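Local atomic coordinates of esterase Rv0045c (Mycobacterium tuberculosis, PDB entry 6WYN), a protein that hydrolyses carboxylic esters, preferring short straight-chain alkyl esters such as butanoates, although its physiological substrate is unknown. Residues Gly282-Asp286 with Gln287-Glu291; Val178-Pro182 with Ser183-Arg187; Thr41-Asp44 with Glu45-Leu49; Ala213-Asp216 with Leu217-Ala221. One frame throughout, in Å; residues are numbered along the deposited sequence.

Contact 1 of 4, residues Gly282-Asp286 with Gln287-Glu291; sequences GFVTD and QDTAE
Thr285 and Asp288 exchange one side-chain-to-backbone bond in each direction, the reciprocal pattern known as a capping box, where the loop after strand 273-278 enters helix 286-295. In one half Asp288 N donates to Thr285 OG1 over 2.8 Å. In the other, Thr285 N donates to Asp288 OD2 over 3.0 Å with the N-H pointing almost straight at the oxygen, which it meets from above the carboxylate plane. Thr285 can act as N-cap because its OG1 stands between its own N and carbonyl carbon (chi1 68°), leaning over the first turn.

Helical bonds follow, one of them doubled by a side chain. Thr285 O is gripped twice by one residue, by the main-chain Thr289 N at 3.0 Å and by the hydroxyl Thr289 OG1 at 3.2 Å, while Ala290 N reaches Asp286 O at 2.9 Å.

Apolar contact is modest. Val284 CG1 lies 3.7 Å from Asp288 CB, and the Val284 side chain runs at about a right angle to that of Thr289. One residue earlier, the Phe283 ring stacks on His310 and touches Asp179, both assigned to the active site.

Asp288 OD2 also forms a salt bridge with Arg187 of helix 182-200. A buried carboxylate placed at a helix N-terminus, with an N-H and a guanidinium on the same oxygen, is probably stabilised as the anion.

Contact 2 of 4, residues Val178-Pro182 with Ser183-Arg187; sequences VDVTP and SALQR
Thr181 caps helix 182-200 through Ala184, whose backbone N donates to Thr181 OG1 over 3.2 Å; this N-cap stands three residues beyond the end of strand 174-178 of the alpha/beta-hydrolase sheet. A chi1 of 78° tucks OG1 in beside the main chain, facing Ala184 N. The first helical carbonyls are then taken up in order: Leu185 N meets Thr181 O at 3.2 Å, nearly along the C=O axis, and Gln186 N meets Pro182 O at 3.0 Å. Proline suits the first helical position, since it has no N-H to offer and its ring fixes phi at a helical value. Thr181 N is buried and has no partner in the model.

Just upstream, Asp179 is assigned to the active site. Its backbone is in the left-handed helical region (phi 49°), which turns the chain away from the strand. Its OD2 is hydrogen-bonded to His310 ND1 and Ser281 OG, while OD1 accepts from Gly278 N, so both carboxylate oxygens are held, OD2 against His310, the probable catalytic histidine.

Farther out the contact becomes apolar. Pro182 packs on Leu262 and Trp263 of helix 260-268, and Val180 and Leu185 both lean on Leu159 of helix 156-167. These last two also touch each other: Val180 CG2, held anti to its backbone N, comes within 3.9 Å of Leu185 CB.

Contact 3 of 4, residues Thr41-Asp44 with Glu45-Leu49; sequences TGLD and EFALL
Asp44 receives Phe46 N on OD2 from far above its carboxylate plane, 67° out of it, at a distance of 3.0 Å. This link from a side chain to the N-H two residues on is of the Asx-turn kind. It is superposed on a type I beta turn from Asp44 to Ala47, in which Ala47 N donates to Asp44 O over 3.1 Å. The carboxylate can bend forward over the turn because CG lies anti to the Asp44 backbone N (chi1 163°), beside the carbonyl carbon. Two residues of the same turn thus offer their N-H groups to one aspartate.

Earlier in the chain Leu43 N donates to Thr41 OG1 in an ST turn. Within the beta turn, Glu45 sends its carboxylate to Arg67 and His96, and Phe46 rests against Val65 and Leu76 of the first two sheet strands. Leu43 and Leu48 both touch Phe235, so the segment leading into helix 49-55 packs against helix 227-237.

Apolar atoms pack around the turn. Leu43 CG sits 3.5 Å from Ala47 CB, and Glu45 CG lies 3.6 Å above the Phe46 ring plane, over the ring centre.

Contact 4 of 4, residues Ala213-Asp216 with Leu217-Ala221; sequences AMLD and LTIAA
Met214 O is held by two donors of a single residue, Thr218 N at 3.1 Å and Thr218 OG1 at 3.0 Å. The amide lies in the carbonyl plane, whereas the hydroxyl comes from 37° above it. What permits the second bond is the Thr218 rotamer: OG1 is anti to the carbonyl carbon (chi1 -55°), which folds the hydroxyl back along helix 211-221 by one turn.

The neighbouring i to i+4 bonds lack this branch. Ile219 N reaches Leu215 O at 2.8 Å and Ala220 N reaches Asp216 O at 2.8 Å, but Leu217 N to Ala213 O is weak at 3.4 Å. Ile219 also follows Leu215 with its side chain, bringing CD1 to 4.0 Å from Leu215 CG.

In the next shell, Met214 and Thr218 both touch Val234 of helix 227-237 and Trp248 of the small two-stranded sheet, while Leu215 and Ile219 meet Arg231 and Val227 of the same helix. Asp216 OD1 is bonded to Gln212 NE2, one turn back.

The consequence is that the Thr218 hydroxyl spends its proton within its own helix, which is consistent with the residue facing Val234 and Trp248.

How the contacts relate
Along the chain the order is contact 3, contact 2, contact 4, contact 1. Contacts 1 and 2 are neighbours, their centres about 8 Å apart: each is a helix start behind one of the adjacent parallel strands 174-178 and 273-278, and together they border the presumed catalytic centre. Contact 3, near the first modelled residue, lies about 38 Å from contact 1, centre to centre, on the opposite side of the chain's centre. Contact 4 belongs to helix 211-221, which follows helix 182-200 in the part of the sequence that separates those two strands, probably part of the inserted cap; its centre is about 25 Å from that of contact 2. Thus two contacts lie by the probable active site and two are away from the annotated sites.

Contact 1 of 4, residues Gly282-Asp286 with Gln287-Glu291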
ATOM      1  N   GLY A 282       7.460  10.340 -11.890  1.00 14.96           N
ATOM      2  CA  GLY A 282       7.348  11.802 -11.722  1.00 16.47           C
ATOM      3  C   GLY A 282       6.494  12.183 -10.527  1.00 15.88           C
ATOM      4  O   GLY A 282       6.355  13.386 -10.238  1.00 15.89           O
ATOM      5  N   PHE A 283       5.980  11.211  -9.783  1.00 16.05           N
ATOM      6  CA  PHE A 283       4.972  11.489  -8.742  1.00 14.95           C
ATOM      7  C   PHE A 283       5.527  12.449  -7.700  1.00 14.91           C
ATOM      8  O   PHE A 283       4.843  13.411  -7.288  1.00 15.47           O
ATOM      9  CB  PHE A 283       4.513  10.166  -8.140  1.00 15.24           C
ATOM     10  CG  PHE A 283       3.216  10.266  -7.394  1.00 16.12           C
ATOM     11  CD1 PHE A 283       3.204  10.566  -6.050  1.00 16.31           C
ATOM     12  CD2 PHE A 283       2.018  10.012  -8.044  1.00 18.21           C
ATOM     13  CE1 PHE A 283       2.010  10.632  -5.347  1.00 16.77           C
ATOM     14  CE2 PHE A 283       0.815  10.082  -7.345  1.00 20.32           C
ATOM     15  CZ  PHE A 283       0.825  10.375  -5.993  1.00 18.94           C
ATOM     16  N   VAL A 284       6.736  12.171  -7.238  1.00 14.98           N
ATOM     17  CA  VAL A 284       7.444  12.975  -6.227  1.00 14.82           C
ATOM     18  C   VAL A 284       8.553  13.763  -6.945  1.00 16.78           C
ATOM     19  O   VAL A 284       9.390  13.127  -7.582  1.00 14.61           O
ATOM     20  CB  VAL A 284       8.021  12.086  -5.122  1.00 15.45           C
ATOM     21  CG1 VAL A 284       8.786  12.918  -4.081  1.00 15.27           C
ATOM     22  CG2 VAL A 284       6.900  11.234  -4.495  1.00 16.44           C
ATOM     23  N   THR A 285       8.549  15.090  -6.792  1.00 15.77           N
ATOM     24  CA  THR A 285       9.563  16.002  -7.366  1.00 15.25           C
ATOM     25  C   THR A 285      10.727  16.196  -6.403  1.00 14.19           C
ATOM     26  O   THR A 285      10.597  15.943  -5.172  1.00 12.66           O
ATOM     27  CB  THR A 285       8.952  17.371  -7.676  1.00 14.73           C
ATOM     28  OG1 THR A 285       8.614  17.996  -6.440  1.00 17.41           O
ATOM     29  CG2 THR A 285       7.769  17.228  -8.585  1.00 17.05           C
ATOM     30  N   ASP A 286      11.829  16.732  -6.915  1.00 14.81           N
ATOM     31  CA  ASP A 286      12.981  17.129  -6.055  1.00 15.99           C
ATOM     32  C   ASP A 286      12.530  18.153  -5.018  1.00 15.50           C
ATOM     33  O   ASP A 286      12.968  18.070  -3.869  1.00 14.76           O
ATOM     34  CB  ASP A 286      14.141  17.690  -6.893  1.00 17.86           C
ATOM     35  CG  ASP A 286      14.832  16.617  -7.740  1.00 20.41           C
ATOM     36  OD1 ASP A 286      14.665  15.405  -7.458  1.00 18.34           O
ATOM     37  OD2 ASP A 286      15.494  16.984  -8.702  1.00 24.46           O
ATOM     38  N   GLN A 287      11.702  19.118  -5.406  1.00 15.43           N
ATOM     39  CA  GLN A 287      11.171  20.105  -4.445  1.00 17.42           C
ATOM     40  C   GLN A 287      10.309  19.397  -3.371  1.00 14.49           C
ATOM     41  O   GLN A 287      10.407  19.750  -2.166  1.00 13.24           O
ATOM     42  CB  GLN A 287      10.363  21.154  -5.233  1.00 21.88           C
ATOM     43  CG  GLN A 287      10.484  22.546  -4.642  1.00 34.01           C
ATOM     44  CD  GLN A 287      11.819  23.245  -4.877  1.00 37.56           C
ATOM     45  OE1 GLN A 287      12.059  23.804  -5.948  1.00 43.98           O
ATOM     46  NE2 GLN A 287      12.638  23.331  -3.832  1.00 30.50           N
ATOM     47  N   ASP A 288       9.485  18.430  -3.769  1.00 14.65           N
ATOM     48  CA  ASP A 288       8.732  17.601  -2.782  1.00 15.37           C
ATOM     49  C   ASP A 288       9.697  17.012  -1.747  1.00 14.96           C
ATOM     50  O   ASP A 288       9.435  17.086  -0.548  1.00 13.79           O
ATOM     51  CB  ASP A 288       7.939  16.504  -3.485  1.00 16.25           C
ATOM     52  CG  ASP A 288       6.739  16.984  -4.289  1.00 18.88           C
ATOM     53  OD1 ASP A 288       6.253  18.156  -4.043  1.00 20.43           O
ATOM     54  OD2 ASP A 288       6.311  16.220  -5.199  1.00 20.38           O
ATOM     55  N   THR A 289      10.797  16.432  -2.199  1.00 15.44           N
ATOM     56  CA  THR A 289      11.762  15.742  -1.321  1.00 15.34           C
ATOM     57  C   THR A 289      12.409  16.754  -0.407  1.00 14.62           C
ATOM     58  O   THR A 289      12.545  16.485   0.799  1.00 13.64           O
ATOM     59  CB  THR A 289      12.821  14.975  -2.120  1.00 15.10           C
ATOM     60  OG1 THR A 289      12.187  14.152  -3.090  1.00 14.67           O
ATOM     61  CG2 THR A 289      13.674  14.164  -1.187  1.00 15.48           C
ATOM     62  N   ALA A 290      12.807  17.913  -0.944  1.00 14.13           N
ATOM     63  CA  ALA A 290      13.398  18.971  -0.099  1.00 12.91           C
ATOM     64  C   ALA A 290      12.383  19.451   0.943  1.00 12.43           C
ATOM     65  O   ALA A 290      12.786  19.753   2.084  1.00 12.86           O
ATOM     66  CB  ALA A 290      13.881  20.116  -0.980  1.00 12.85           C
ATOM     67  N   GLU A 291      11.130  19.616   0.565  1.00 13.24           N
ATOM     68  CA  GLU A 291      10.066  20.082   1.521  1.00 14.37           C
ATOM     69  C   GLU A 291       9.954  19.063   2.657  1.00 13.87           C
ATOM     70  O   GLU A 291       9.938  19.421   3.852  1.00 14.85           O
ATOM     71  CB  GLU A 291       8.755  20.302   0.749  1.00 16.47           C
ATOM     72  CG  GLU A 291       7.557  20.657   1.632  1.00 16.74           C
ATOM     73  CD  GLU A 291       6.251  20.785   0.892  1.00 17.58           C
ATOM     74  OE1 GLU A 291       5.425  21.651   1.318  1.00 19.47           O
ATOM     75  OE2 GLU A 291       6.076  20.094  -0.155  1.00 16.68           O
TER

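Contact 2 of 4, residues Val178-Pro182 with Ser183-Arg187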
ATOM      1  N   VAL A 178       6.838   5.093   0.542  1.00 11.44           N
ATOM      2  CA  VAL A 178       7.139   4.665  -0.849  1.00 11.98           C
ATOM      3  C   VAL A 178       6.456   5.614  -1.819  1.00 12.09           C
ATOM      4  O   VAL A 178       5.217   5.580  -1.947  1.00 12.00           O
ATOM      5  CB  VAL A 178       6.815   3.187  -1.066  1.00 12.07           C
ATOM      6  CG1 VAL A 178       7.127   2.711  -2.464  1.00 12.59           C
ATOM      7  CG2 VAL A 178       7.568   2.350  -0.056  1.00 12.52           C
ATOM      8  N   ASP A 179       7.298   6.381  -2.547  1.00 11.66           N
ATOM      9  CA  ASP A 179       6.938   7.296  -3.645  1.00 11.28           C
ATOM     10  C   ASP A 179       5.774   8.218  -3.270  1.00 10.33           C
ATOM     11  O   ASP A 179       4.911   8.427  -4.107  1.00 10.94           O
ATOM     12  CB  ASP A 179       6.656   6.504  -4.924  1.00 12.44           C
ATOM     13  CG  ASP A 179       7.029   7.263  -6.197  1.00 14.35           C
ATOM     14  OD1 ASP A 179       8.166   7.726  -6.269  1.00 13.78           O
ATOM     15  OD2 ASP A 179       6.154   7.419  -7.108  1.00 15.55           O
ATOM     16  N   VAL A 180       5.814   8.850  -2.115  1.00 10.71           N
ATOM     17  CA  VAL A 180       4.793   9.859  -1.759  1.00 11.61           C
ATOM     18  C   VAL A 180       5.325  10.864  -0.735  1.00 12.21           C
ATOM     19  O   VAL A 180       6.146  10.513   0.103  1.00 11.32           O
ATOM     20  CB  VAL A 180       3.529   9.142  -1.234  1.00 11.39           C
ATOM     21  CG1 VAL A 180       3.783   8.578   0.159  1.00 11.05           C
ATOM     22  CG2 VAL A 180       2.315  10.062  -1.261  1.00 12.13           C
ATOM     23  N   THR A 181       4.765  12.072  -0.778  1.00 12.29           N
ATOM     24  CA  THR A 181       4.798  13.075   0.322  1.00 13.90           C
ATOM     25  C   THR A 181       3.385  13.670   0.407  1.00 12.86           C
ATOM     26  O   THR A 181       2.600  13.522  -0.522  1.00 12.88           O
ATOM     27  CB  THR A 181       5.844  14.176   0.068  1.00 14.96           C
ATOM     28  OG1 THR A 181       5.257  15.068  -0.887  1.00 15.02           O
ATOM     29  CG2 THR A 181       7.167  13.661  -0.471  1.00 15.30           C
ATOM     30  N   PRO A 182       3.027  14.421   1.467  1.00 13.50           N
ATOM     31  CA  PRO A 182       1.720  15.084   1.502  1.00 13.99           C
ATOM     32  C   PRO A 182       1.466  15.914   0.243  1.00 15.18           C
ATOM     33  O   PRO A 182       0.430  15.749  -0.401  1.00 15.54           O
ATOM     34  CB  PRO A 182       1.830  15.939   2.741  1.00 13.16           C
ATOM     35  CG  PRO A 182       2.714  15.104   3.623  1.00 13.73           C
ATOM     36  CD  PRO A 182       3.818  14.645   2.691  1.00 13.93           C
ATOM     37  N   SER A 183       2.449  16.736  -0.158  1.00 15.28           N
ATOM     38  CA  SER A 183       2.303  17.612  -1.353  1.00 16.61           C
ATOM     39  C   SER A 183       2.061  16.773  -2.611  1.00 15.98           C
ATOM     40  O   SER A 183       1.236  17.161  -3.458  1.00 16.29           O
ATOM     41  CB  SER A 183       3.492  18.536  -1.500  1.00 15.93           C
ATOM     42  OG  SER A 183       3.653  19.307  -0.319  1.00 16.18           O
ATOM     43  N   ALA A 184       2.776  15.656  -2.771  1.00 15.41           N
ATOM     44  CA  ALA A 184       2.705  14.857  -4.012  1.00 15.49           C
ATOM     45  C   ALA A 184       1.311  14.247  -4.155  1.00 15.01           C
ATOM     46  O   ALA A 184       0.725  14.269  -5.262  1.00 15.68           O
ATOM     47  CB  ALA A 184       3.792  13.803  -3.985  1.00 15.92           C
ATOM     48  N   LEU A 185       0.764  13.682  -3.094  1.00 16.60           N
ATOM     49  CA  LEU A 185      -0.589  13.080  -3.220  1.00 17.18           C
ATOM     50  C   LEU A 185      -1.629  14.203  -3.387  1.00 15.47           C
ATOM     51  O   LEU A 185      -2.557  14.005  -4.130  1.00 15.06           O
ATOM     52  CB  LEU A 185      -0.907  12.193  -2.005  1.00 19.11           C
ATOM     53  CG  LEU A 185      -2.136  11.289  -2.187  1.00 21.63           C
ATOM     54  CD1 LEU A 185      -2.165  10.623  -3.540  1.00 25.45           C
ATOM     55  CD2 LEU A 185      -2.180  10.201  -1.114  1.00 24.78           C
ATOM     56  N   GLN A 186      -1.486  15.332  -2.715  1.00 17.27           N
ATOM     57  CA  GLN A 186      -2.393  16.502  -2.925  1.00 20.12           C
ATOM     58  C   GLN A 186      -2.431  16.850  -4.420  1.00 19.69           C
ATOM     59  O   GLN A 186      -3.518  17.016  -4.985  1.00 18.06           O
ATOM     60  CB  GLN A 186      -1.923  17.692  -2.093  1.00 23.92           C
ATOM     61  CG  GLN A 186      -2.902  18.864  -2.077  1.00 30.80           C
ATOM     62  CD  GLN A 186      -2.532  19.843  -0.987  1.00 33.67           C
ATOM     63  OE1 GLN A 186      -1.375  20.219  -0.812  1.00 39.85           O
ATOM     64  NE2 GLN A 186      -3.516  20.252  -0.221  1.00 38.60           N
ATOM     65  N   ARG A 187      -1.278  16.952  -5.077  1.00 19.75           N
ATOM     66  CA  ARG A 187      -1.247  17.295  -6.532  1.00 21.36           C
ATOM     67  C   ARG A 187      -2.004  16.194  -7.305  1.00 21.83           C
ATOM     68  O   ARG A 187      -2.828  16.528  -8.206  1.00 22.53           O
ATOM     69  CB  ARG A 187       0.230  17.536  -6.925  1.00 24.59           C
ATOM     70  CG  ARG A 187       0.572  17.566  -8.414  1.00 28.59           C
ATOM     71  CD  ARG A 187       2.093  17.564  -8.732  1.00 27.49           C
ATOM     72  NE  ARG A 187       2.780  18.292  -7.686  1.00 27.24           N
ATOM     73  CZ  ARG A 187       3.697  17.809  -6.844  1.00 23.84           C
ATOM     74  NH1 ARG A 187       4.198  16.589  -6.963  1.00 24.79           N
ATOM     75  NH2 ARG A 187       4.152  18.602  -5.896  1.00 24.59           N
TER

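Contact 3 of 4, residues Thr41-Asp44 with Glu45-Leu49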
ATOM      1  N   THR A  41     -12.319 -18.144 -10.033  1.00 57.54           N
ATOM      2  CA  THR A  41     -11.622 -19.453  -9.959  1.00 54.39           C
ATOM      3  C   THR A  41     -11.899 -20.047  -8.564  1.00 56.80           C
ATOM      4  O   THR A  41     -12.471 -19.344  -7.684  1.00 50.25           O
ATOM      5  CB  THR A  41     -10.119 -19.304 -10.281  1.00 57.37           C
ATOM      6  OG1 THR A  41      -9.441 -18.756  -9.147  1.00 54.04           O
ATOM      7  CG2 THR A  41      -9.815 -18.428 -11.480  1.00 52.23           C
ATOM      8  N   GLY A  42     -11.523 -21.300  -8.339  1.00 50.80           N
ATOM      9  CA  GLY A  42     -11.577 -21.902  -6.993  1.00 49.69           C
ATOM     10  C   GLY A  42     -10.322 -21.613  -6.189  1.00 46.48           C
ATOM     11  O   GLY A  42     -10.268 -22.055  -5.041  1.00 47.89           O
ATOM     12  N   LEU A  43      -9.360 -20.878  -6.762  1.00 41.02           N
ATOM     13  CA  LEU A  43      -7.970 -20.807  -6.248  1.00 35.18           C
ATOM     14  C   LEU A  43      -7.953 -20.046  -4.924  1.00 27.74           C
ATOM     15  O   LEU A  43      -8.575 -18.995  -4.816  1.00 29.31           O
ATOM     16  CB  LEU A  43      -7.070 -20.130  -7.278  1.00 36.69           C
ATOM     17  CG  LEU A  43      -5.689 -20.742  -7.389  1.00 38.80           C
ATOM     18  CD1 LEU A  43      -5.775 -22.256  -7.585  1.00 38.13           C
ATOM     19  CD2 LEU A  43      -4.918 -20.097  -8.528  1.00 40.49           C
ATOM     20  N   ASP A  44      -7.312 -20.635  -3.932  1.00 23.47           N
ATOM     21  CA  ASP A  44      -7.081 -20.044  -2.597  1.00 23.55           C
ATOM     22  C   ASP A  44      -6.158 -18.822  -2.763  1.00 22.22           C
ATOM     23  O   ASP A  44      -5.310 -18.817  -3.685  1.00 20.79           O
ATOM     24  CB  ASP A  44      -6.494 -21.133  -1.713  1.00 27.04           C
ATOM     25  CG  ASP A  44      -5.842 -20.602  -0.479  1.00 30.51           C
ATOM     26  OD1 ASP A  44      -6.606 -20.217   0.402  1.00 43.16           O
ATOM     27  OD2 ASP A  44      -4.593 -20.549  -0.430  1.00 29.75           O
ATOM     28  N   GLU A  45      -6.244 -17.848  -1.856  1.00 17.21           N
ATOM     29  CA  GLU A  45      -5.517 -16.571  -1.987  1.00 15.52           C
ATOM     30  C   GLU A  45      -4.011 -16.775  -1.768  1.00 14.35           C
ATOM     31  O   GLU A  45      -3.243 -15.869  -2.123  1.00 13.39           O
ATOM     32  CB  GLU A  45      -6.164 -15.524  -1.081  1.00 15.13           C
ATOM     33  CG  GLU A  45      -5.841 -15.624   0.389  1.00 15.61           C
ATOM     34  CD  GLU A  45      -6.288 -14.374   1.152  1.00 17.27           C
ATOM     35  OE1 GLU A  45      -6.887 -14.523   2.258  1.00 15.95           O
ATOM     36  OE2 GLU A  45      -6.043 -13.240   0.632  1.00 15.35           O
ATOM     37  N   PHE A  46      -3.570 -17.885  -1.200  1.00 12.35           N
ATOM     38  CA  PHE A  46      -2.128 -18.179  -0.994  1.00 13.74           C
ATOM     39  C   PHE A  46      -1.587 -19.145  -2.079  1.00 13.60           C
ATOM     40  O   PHE A  46      -0.420 -19.520  -2.005  1.00 15.09           O
ATOM     41  CB  PHE A  46      -1.932 -18.676   0.439  1.00 14.56           C
ATOM     42  CG  PHE A  46      -2.492 -17.726   1.467  1.00 15.37           C
ATOM     43  CD1 PHE A  46      -2.097 -16.393   1.476  1.00 15.68           C
ATOM     44  CD2 PHE A  46      -3.405 -18.162   2.423  1.00 16.02           C
ATOM     45  CE1 PHE A  46      -2.652 -15.496   2.375  1.00 15.50           C
ATOM     46  CE2 PHE A  46      -3.907 -17.284   3.374  1.00 14.69           C
ATOM     47  CZ  PHE A  46      -3.524 -15.965   3.342  1.00 16.21           C
ATOM     48  N   ALA A  47      -2.350 -19.465  -3.106  1.00 15.23           N
ATOM     49  CA  ALA A  47      -1.953 -20.491  -4.102  1.00 17.49           C
ATOM     50  C   ALA A  47      -0.782 -20.004  -4.988  1.00 20.40           C
ATOM     51  O   ALA A  47      -0.134 -20.851  -5.582  1.00 22.48           O
ATOM     52  CB  ALA A  47      -3.150 -20.847  -4.944  1.00 18.89           C
ATOM     53  N   LEU A  48      -0.519 -18.701  -5.129  1.00 19.06           N
ATOM     54  CA  LEU A  48       0.532 -18.200  -6.063  1.00 19.06           C
ATOM     55  C   LEU A  48       1.793 -17.791  -5.330  1.00 17.27           C
ATOM     56  O   LEU A  48       2.625 -17.109  -5.952  1.00 18.09           O
ATOM     57  CB  LEU A  48      -0.033 -17.022  -6.845  1.00 19.57           C
ATOM     58  CG  LEU A  48      -1.258 -17.385  -7.666  1.00 23.09           C
ATOM     59  CD1 LEU A  48      -1.793 -16.164  -8.384  1.00 24.27           C
ATOM     60  CD2 LEU A  48      -0.920 -18.517  -8.652  1.00 22.15           C
ATOM     61  N   LEU A  49       1.976 -18.164  -4.071  1.00 16.62           N
ATOM     62  CA  LEU A  49       3.110 -17.573  -3.309  1.00 17.16           C
ATOM     63  C   LEU A  49       4.473 -18.008  -3.901  1.00 17.35           C
ATOM     64  O   LEU A  49       5.452 -17.254  -3.693  1.00 15.06           O
ATOM     65  CB  LEU A  49       3.026 -17.892  -1.819  1.00 17.36           C
ATOM     66  CG  LEU A  49       1.933 -17.155  -1.033  1.00 19.58           C
ATOM     67  CD1 LEU A  49       2.004 -17.583   0.432  1.00 20.01           C
ATOM     68  CD2 LEU A  49       2.072 -15.642  -1.172  1.00 21.72           C
TER

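Contact 4 of 4, residues Ala213-Asp216 with Leu217-Ala221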
ATOM      1  N   ALA A 213     -10.640  -9.327 -19.316  1.00 28.08           N
ATOM      2  CA  ALA A 213     -11.026  -7.913 -19.540  1.00 27.28           C
ATOM      3  C   ALA A 213     -10.455  -6.987 -18.450  1.00 28.56           C
ATOM      4  O   ALA A 213     -10.127  -5.785 -18.719  1.00 23.07           O
ATOM      5  CB  ALA A 213     -12.534  -7.823 -19.558  1.00 28.11           C
ATOM      6  N   MET A 214     -10.363  -7.482 -17.221  1.00 26.28           N
ATOM      7  CA  MET A 214      -9.704  -6.694 -16.148  1.00 27.21           C
ATOM      8  C   MET A 214      -8.192  -6.706 -16.392  1.00 23.03           C
ATOM      9  O   MET A 214      -7.554  -5.643 -16.307  1.00 22.29           O
ATOM     10  CB  MET A 214     -10.075  -7.291 -14.790  1.00 29.88           C
ATOM     11  CG  MET A 214     -11.591  -7.314 -14.585  1.00 30.81           C
ATOM     12  SD  MET A 214     -11.973  -7.814 -12.902  1.00 34.56           S
ATOM     13  CE  MET A 214     -12.300  -6.229 -12.153  1.00 33.12           C
ATOM     14  N   LEU A 215      -7.664  -7.867 -16.786  1.00 22.38           N
ATOM     15  CA  LEU A 215      -6.239  -8.038 -17.136  1.00 20.79           C
ATOM     16  C   LEU A 215      -5.875  -7.141 -18.339  1.00 21.04           C
ATOM     17  O   LEU A 215      -4.832  -6.505 -18.257  1.00 19.29           O
ATOM     18  CB  LEU A 215      -5.975  -9.519 -17.374  1.00 18.94           C
ATOM     19  CG  LEU A 215      -4.525  -9.862 -17.682  1.00 19.92           C
ATOM     20  CD1 LEU A 215      -3.577  -9.342 -16.625  1.00 19.10           C
ATOM     21  CD2 LEU A 215      -4.364 -11.350 -17.862  1.00 20.66           C
ATOM     22  N   ASP A 216      -6.770  -6.956 -19.311  1.00 22.08           N
ATOM     23  CA  ASP A 216      -6.535  -6.132 -20.538  1.00 24.73           C
ATOM     24  C   ASP A 216      -6.350  -4.661 -20.150  1.00 24.68           C
ATOM     25  O   ASP A 216      -5.420  -4.032 -20.643  1.00 23.73           O
ATOM     26  CB  ASP A 216      -7.675  -6.326 -21.548  1.00 25.30           C
ATOM     27  CG  ASP A 216      -7.611  -7.658 -22.305  1.00 30.39           C
ATOM     28  OD1 ASP A 216      -6.514  -8.302 -22.338  1.00 30.02           O
ATOM     29  OD2 ASP A 216      -8.649  -8.043 -22.903  1.00 33.48           O
ATOM     30  N   LEU A 217      -7.182  -4.179 -19.225  1.00 24.10           N
ATOM     31  CA  LEU A 217      -7.123  -2.833 -18.615  1.00 25.70           C
ATOM     32  C   LEU A 217      -5.778  -2.630 -17.899  1.00 23.24           C
ATOM     33  O   LEU A 217      -5.121  -1.614 -18.097  1.00 23.20           O
ATOM     34  CB  LEU A 217      -8.321  -2.786 -17.662  1.00 31.32           C
ATOM     35  CG  LEU A 217      -9.048  -1.453 -17.595  1.00 39.82           C
ATOM     36  CD1 LEU A 217      -9.433  -0.980 -18.997  1.00 37.68           C
ATOM     37  CD2 LEU A 217     -10.268  -1.561 -16.676  1.00 44.08           C
ATOM     38  N   THR A 218      -5.320  -3.612 -17.130  1.00 21.86           N
ATOM     39  CA  THR A 218      -4.069  -3.530 -16.334  1.00 18.45           C
ATOM     40  C   THR A 218      -2.870  -3.604 -17.294  1.00 18.22           C
ATOM     41  O   THR A 218      -1.884  -2.874 -17.123  1.00 15.48           O
ATOM     42  CB  THR A 218      -4.094  -4.658 -15.309  1.00 18.66           C
ATOM     43  OG1 THR A 218      -5.312  -4.533 -14.572  1.00 22.35           O
ATOM     44  CG2 THR A 218      -2.908  -4.633 -14.393  1.00 18.07           C
ATOM     45  N   ILE A 219      -2.964  -4.446 -18.323  1.00 18.81           N
ATOM     46  CA  ILE A 219      -1.915  -4.484 -19.373  1.00 18.06           C
ATOM     47  C   ILE A 219      -1.865  -3.089 -20.016  1.00 19.09           C
ATOM     48  O   ILE A 219      -0.771  -2.536 -20.102  1.00 17.51           O
ATOM     49  CB  ILE A 219      -2.189  -5.600 -20.396  1.00 18.14           C
ATOM     50  CG1 ILE A 219      -2.031  -6.984 -19.759  1.00 20.08           C
ATOM     51  CG2 ILE A 219      -1.260  -5.421 -21.611  1.00 18.54           C
ATOM     52  CD1 ILE A 219      -2.512  -8.140 -20.626  1.00 21.43           C
ATOM     53  N   ALA A 220      -3.010  -2.545 -20.444  1.00 19.56           N
ATOM     54  CA  ALA A 220      -3.070  -1.227 -21.110  1.00 21.54           C
ATOM     55  C   ALA A 220      -2.364  -0.166 -20.269  1.00 23.04           C
ATOM     56  O   ALA A 220      -1.714   0.668 -20.846  1.00 23.66           O
ATOM     57  CB  ALA A 220      -4.497  -0.839 -21.449  1.00 21.75           C
ATOM     58  N   ALA A 221      -2.425  -0.219 -18.940  1.00 25.19           N
ATOM     59  CA  ALA A 221      -1.860   0.826 -18.060  1.00 23.28           C
ATOM     60  C   ALA A 221      -0.381   0.537 -17.822  1.00 23.34           C
ATOM     61  O   ALA A 221       0.293   1.427 -17.318  1.00 22.48           O
ATOM     62  CB  ALA A 221      -2.640   0.870 -16.750  1.00 26.67           C
TER